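Local coordinates for mitochondrial RNA-binding protein 1 (Trypanosoma brucei, PDB 2GIA) that probably binds RNA and, partnered with MRP2 in a guide-RNA binding complex, acts in RNA matchmaking during mitochondrial RNA editing, at residues R68-H71 against V72-A75; S141-D144 against E145-G148. All coordinates share one frame; numbering follows the deposited sequence.

Overall arrangement
Contact 1 (68-71 with 72-75) opens helix 71-81 and contact 2 (141-144 with 145-148) closes helix 130-145, and the two helix ends lie side by side. Their centres are about 12 Å apart, on the same side of the chain's centre. A probable hydrogen bond joins them, His71 NE2 to Ser146 OG at 2.8 Å. Next to it Leu74 CD2 packs 3.6 Å from Leu143 CA, and His71 CE1 lies 4.0 Å from Phe147 CE1. Both contacts also meet mitochondrial RNA-binding protein 2: Met175 of that protein packs on His71 in contact 1 and on Phe147 in contact 2, so the paired helix ends form part of the subunit interface.

Contact 1 (R68-H71 against V72-A75); sequences RLRH and VDLA
Arg70 and Asp73 both carry CG opposite their own carbonyl carbon (chi1 -62° and -64°), and a bend at chi3 turns the arginine chain back, so that guanidinium and carboxylate meet beside the first turn of helix 71-81. The arginine holds the acid side-on with two nitrogens. Its NE reaches Asp73 OD2 at 3.1 Å in an almost straight bond within the guanidinium plane, while NH2 makes the salt-bridge contact with Asp73 OD1 at 2.9 Å, on the syn side of that oxygen. The two flat groups are not coplanar; their planes stand 48° apart, and NE comes to OD2 from above the carboxylate. From that same face the backbone N of Arg70 donates to OD2 at 2.8 Å, which gives this one oxygen two N-H donors and should favour the ionised acid. OD1 has a further partner in His88, on strand 87-91. Val72 runs alongside the arginine, its CG1 centred over one face of the guanidinium and 3.6 Å from CZ. Leu69 meets the aliphatic part of the acid: its CB is 3.8 Å from Asp73 CB, and its side chain continues the packing onto Leu37 and Met90. The Arg70 carbonyl enters the helix pattern, with O accepting Leu74 N at 3.2 Å, and the bond from Asp73 N to the same oxygen is weak. His71 takes no part in the charged cluster, and its ring NE2 bonds to Ser146. Arg70 is thus the N-cap of helix 71-81, and the carboxylate three residues on returns to its backbone N-H, the reciprocal half of a capping box, here reinforced by a salt bridge from the capping residue's own side chain.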
loop_
_atom_site.group_PDB
_atom_site.type_symbol
_atom_site.label_atom_id
_atom_site.label_comp_id
_atom_site.label_asym_id
_atom_site.label_seq_id
_atom_site.Cartn_x
_atom_site.Cartn_y
_atom_site.Cartn_z
ATOM N N ARG B 68 -22.544 -10.316 5.422
ATOM C CA ARG B 68 -21.609 -10.397 4.292
ATOM C C ARG B 68 -21.828 -9.167 3.427
ATOM O O ARG B 68 -22.960 -8.874 3.069
ATOM C CB ARG B 68 -21.919 -11.700 3.526
ATOM C CG ARG B 68 -21.006 -11.996 2.369
ATOM C CD ARG B 68 -21.628 -13.127 1.529
ATOM N NE ARG B 68 -20.619 -14.060 1.058
ATOM C CZ ARG B 68 -20.066 -15.024 1.791
ATOM N NH1 ARG B 68 -20.425 -15.209 3.058
ATOM N NH2 ARG B 68 -19.128 -15.800 1.252
ATOM N N LEU B 69 -20.756 -8.422 3.106
ATOM C CA LEU B 69 -20.888 -7.221 2.280
ATOM C C LEU B 69 -20.435 -7.515 0.829
ATOM O O LEU B 69 -19.879 -8.568 0.541
ATOM C CB LEU B 69 -20.046 -6.070 2.891
ATOM C CG LEU B 69 -20.216 -5.760 4.394
ATOM C CD1 LEU B 69 -19.632 -4.351 4.752
ATOM C CD2 LEU B 69 -21.649 -5.845 4.779
ATOM N N ARG B 70 -20.672 -6.577 -0.068
ATOM C CA ARG B 70 -20.293 -6.742 -1.477
ATOM C C ARG B 70 -18.938 -6.092 -1.756
ATOM O O ARG B 70 -18.459 -5.282 -0.979
ATOM C CB ARG B 70 -21.326 -6.071 -2.386
ATOM C CG ARG B 70 -22.764 -6.595 -2.345
ATOM C CD ARG B 70 -23.666 -5.576 -3.104
ATOM N NE ARG B 70 -23.605 -4.249 -2.461
ATOM C CZ ARG B 70 -24.067 -3.121 -2.995
ATOM N NH1 ARG B 70 -24.628 -3.146 -4.204
ATOM N NH2 ARG B 70 -23.975 -1.971 -2.318
ATOM N N HIS B 71 -18.311 -6.438 -2.872
ATOM C CA HIS B 71 -17.042 -5.820 -3.197
ATOM C C HIS B 71 -17.151 -4.294 -3.176
ATOM O O HIS B 71 -16.264 -3.600 -2.675
ATOM C CB HIS B 71 -16.568 -6.247 -4.591
ATOM C CG HIS B 71 -15.114 -5.952 -4.850
ATOM N ND1 HIS B 71 -14.565 -6.000 -6.117
ATOM C CD2 HIS B 71 -14.089 -5.650 -4.007
ATOM C CE1 HIS B 71 -13.269 -5.742 -6.044
ATOM N NE2 HIS B 71 -12.952 -5.523 -4.778
ATOM N N VAL B 72 -18.234 -3.749 -3.718
ATOM C CA VAL B 72 -18.349 -2.301 -3.749
ATOM C C VAL B 72 -18.526 -1.665 -2.364
ATOM O O VAL B 72 -18.096 -0.525 -2.123
ATOM C CB VAL B 72 -19.481 -1.862 -4.766
ATOM C CG1 VAL B 72 -20.861 -2.043 -4.164
ATOM C CG2 VAL B 72 -19.227 -0.433 -5.214
ATOM N N ASP B 73 -19.085 -2.425 -1.428
ATOM C CA ASP B 73 -19.255 -1.912 -0.062
ATOM C C ASP B 73 -17.880 -1.773 0.558
ATOM O O ASP B 73 -17.628 -0.846 1.330
ATOM C CB ASP B 73 -20.074 -2.892 0.790
ATOM C CG ASP B 73 -21.511 -3.055 0.275
ATOM O OD1 ASP B 73 -22.111 -2.039 -0.096
ATOM O OD2 ASP B 73 -22.013 -4.195 0.253
ATOM N N LEU B 74 -16.990 -2.711 0.252
ATOM C CA LEU B 74 -15.620 -2.593 0.814
ATOM C C LEU B 74 -15.009 -1.269 0.329
ATOM O O LEU B 74 -14.406 -0.494 1.095
ATOM C CB LEU B 74 -14.775 -3.797 0.382
ATOM C CG LEU B 74 -13.266 -3.696 0.648
ATOM C CD1 LEU B 74 -12.932 -3.546 2.185
ATOM C CD2 LEU B 74 -12.618 -4.997 0.114
ATOM N N ALA B 75 -15.167 -0.981 -0.950
ATOM C CA ALA B 75 -14.640 0.273 -1.480
ATOM C C ALA B 75 -15.314 1.483 -0.802
ATOM O O ALA B 75 -14.650 2.479 -0.490
ATOM C CB ALA B 75 -14.851 0.305 -3.031
#

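Contact 2 (S141-D144 against E145-G148)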
loop_
_atom_site.group_PDB
_atom_site.type_symbol
_atom_site.label_atom_id
_atom_site.label_comp_id
_atom_site.label_asym_id
_atom_site.label_seq_id
_atom_site.Cartn_x
_atom_site.Cartn_y
_atom_site.Cartn_z
ATOM N N SER B 141 -6.023 -2.765 3.314
ATOM C CA SER B 141 -5.340 -3.991 2.899
ATOM C C SER B 141 -6.289 -4.882 2.107
ATOM O O SER B 141 -5.932 -5.428 1.045
ATOM C CB SER B 141 -4.824 -4.791 4.114
ATOM O OG SER B 141 -3.694 -4.171 4.719
ATOM N N ALA B 142 -7.498 -5.054 2.623
ATOM C CA ALA B 142 -8.443 -5.957 1.962
ATOM C C ALA B 142 -8.798 -5.468 0.580
ATOM O O ALA B 142 -8.875 -6.270 -0.371
ATOM C CB ALA B 142 -9.736 -6.121 2.826
ATOM N N LEU B 143 -9.019 -4.160 0.445
ATOM C CA LEU B 143 -9.378 -3.655 -0.875
ATOM C C LEU B 143 -8.171 -3.861 -1.828
ATOM O O LEU B 143 -8.321 -4.315 -2.977
ATOM C CB LEU B 143 -9.736 -2.155 -0.807
ATOM C CG LEU B 143 -10.056 -1.489 -2.167
ATOM C CD1 LEU B 143 -11.250 -2.164 -2.863
ATOM C CD2 LEU B 143 -10.418 -0.056 -1.934
ATOM N N ASP B 144 -6.961 -3.563 -1.359
ATOM C CA ASP B 144 -5.810 -3.754 -2.266
ATOM C C ASP B 144 -5.595 -5.219 -2.705
ATOM O O ASP B 144 -5.232 -5.501 -3.859
ATOM C CB ASP B 144 -4.527 -3.236 -1.600
ATOM C CG ASP B 144 -4.438 -1.724 -1.613
ATOM O OD1 ASP B 144 -5.362 -1.089 -2.163
ATOM O OD2 ASP B 144 -3.449 -1.159 -1.084
ATOM N N GLU B 145 -5.816 -6.163 -1.793
ATOM C CA GLU B 145 -5.621 -7.589 -2.096
ATOM C C GLU B 145 -6.836 -8.219 -2.766
ATOM O O GLU B 145 -6.787 -9.362 -3.176
ATOM C CB GLU B 145 -5.351 -8.380 -0.794
ATOM C CG GLU B 145 -4.022 -8.003 -0.050
ATOM C CD GLU B 145 -2.743 -8.286 -0.818
ATOM O OE1 GLU B 145 -2.701 -9.207 -1.670
ATOM O OE2 GLU B 145 -1.734 -7.586 -0.529
ATOM N N SER B 146 -7.920 -7.471 -2.882
ATOM C CA SER B 146 -9.175 -8.030 -3.382
ATOM C C SER B 146 -9.241 -8.328 -4.875
ATOM O O SER B 146 -10.155 -9.003 -5.348
ATOM C CB SER B 146 -10.334 -7.094 -3.023
ATOM O OG SER B 146 -10.305 -5.904 -3.808
ATOM N N PHE B 147 -8.287 -7.823 -5.627
ATOM C CA PHE B 147 -8.337 -8.036 -7.069
ATOM C C PHE B 147 -7.704 -9.345 -7.508
ATOM O O PHE B 147 -7.989 -9.834 -8.623
ATOM C CB PHE B 147 -7.647 -6.848 -7.777
ATOM C CG PHE B 147 -8.168 -5.509 -7.325
ATOM C CD1 PHE B 147 -9.472 -5.121 -7.639
ATOM C CD2 PHE B 147 -7.359 -4.647 -6.576
ATOM C CE1 PHE B 147 -9.958 -3.896 -7.220
ATOM C CE2 PHE B 147 -7.831 -3.423 -6.146
ATOM C CZ PHE B 147 -9.147 -3.041 -6.476
ATOM N N GLY B 148 -6.846 -9.900 -6.657
ATOM C CA GLY B 148 -6.183 -11.157 -6.978
ATOM C C GLY B 148 -4.776 -11.091 -7.532
ATOM O O GLY B 148 -4.213 -12.113 -7.957
HETATM O O HOH W 1 -5.021 -7.679 -5.490
#
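Leu143 O is gripped twice by one residue, Ser146. The hydroxyl OG donates to it at 2.7 Å, tilted 21° from the carbonyl plane, while Ser146 N approaches from above that plane at 3.2 Å. The chi1 of 72°, with OG between the backbone N and the carbonyl carbon, folds the hydroxyl back over the last turn of helix 130-145, onto the oxygen that Ser146 N already meets. Just before this, Glu145 N still makes a regular helical bond to Ser141 O. Phe147 then lays one face of its ring over Ser146 OG, which is 3.8 Å above the plane, and its CZ comes 4.3 Å from Leu143 CD1. The ring also meets Phe179 of mitochondrial RNA-binding protein 2 edge-to-face. A type I turn from Glu145 leads to Gly148, which with positive phi is the first residue to leave the helical conformation; a water spans the bend, donating to Asp144 O at 2.7 Å and weakly accepting from Gly148 N. The Asp144 carboxylate pairs with Arg178 of mitochondrial RNA-binding protein 2, and Glu145 with Arg150. With its hydrogen directed at Leu143 O, Ser146 OG is left to accept from His71 NE2, consistent with a proton on that nitrogen.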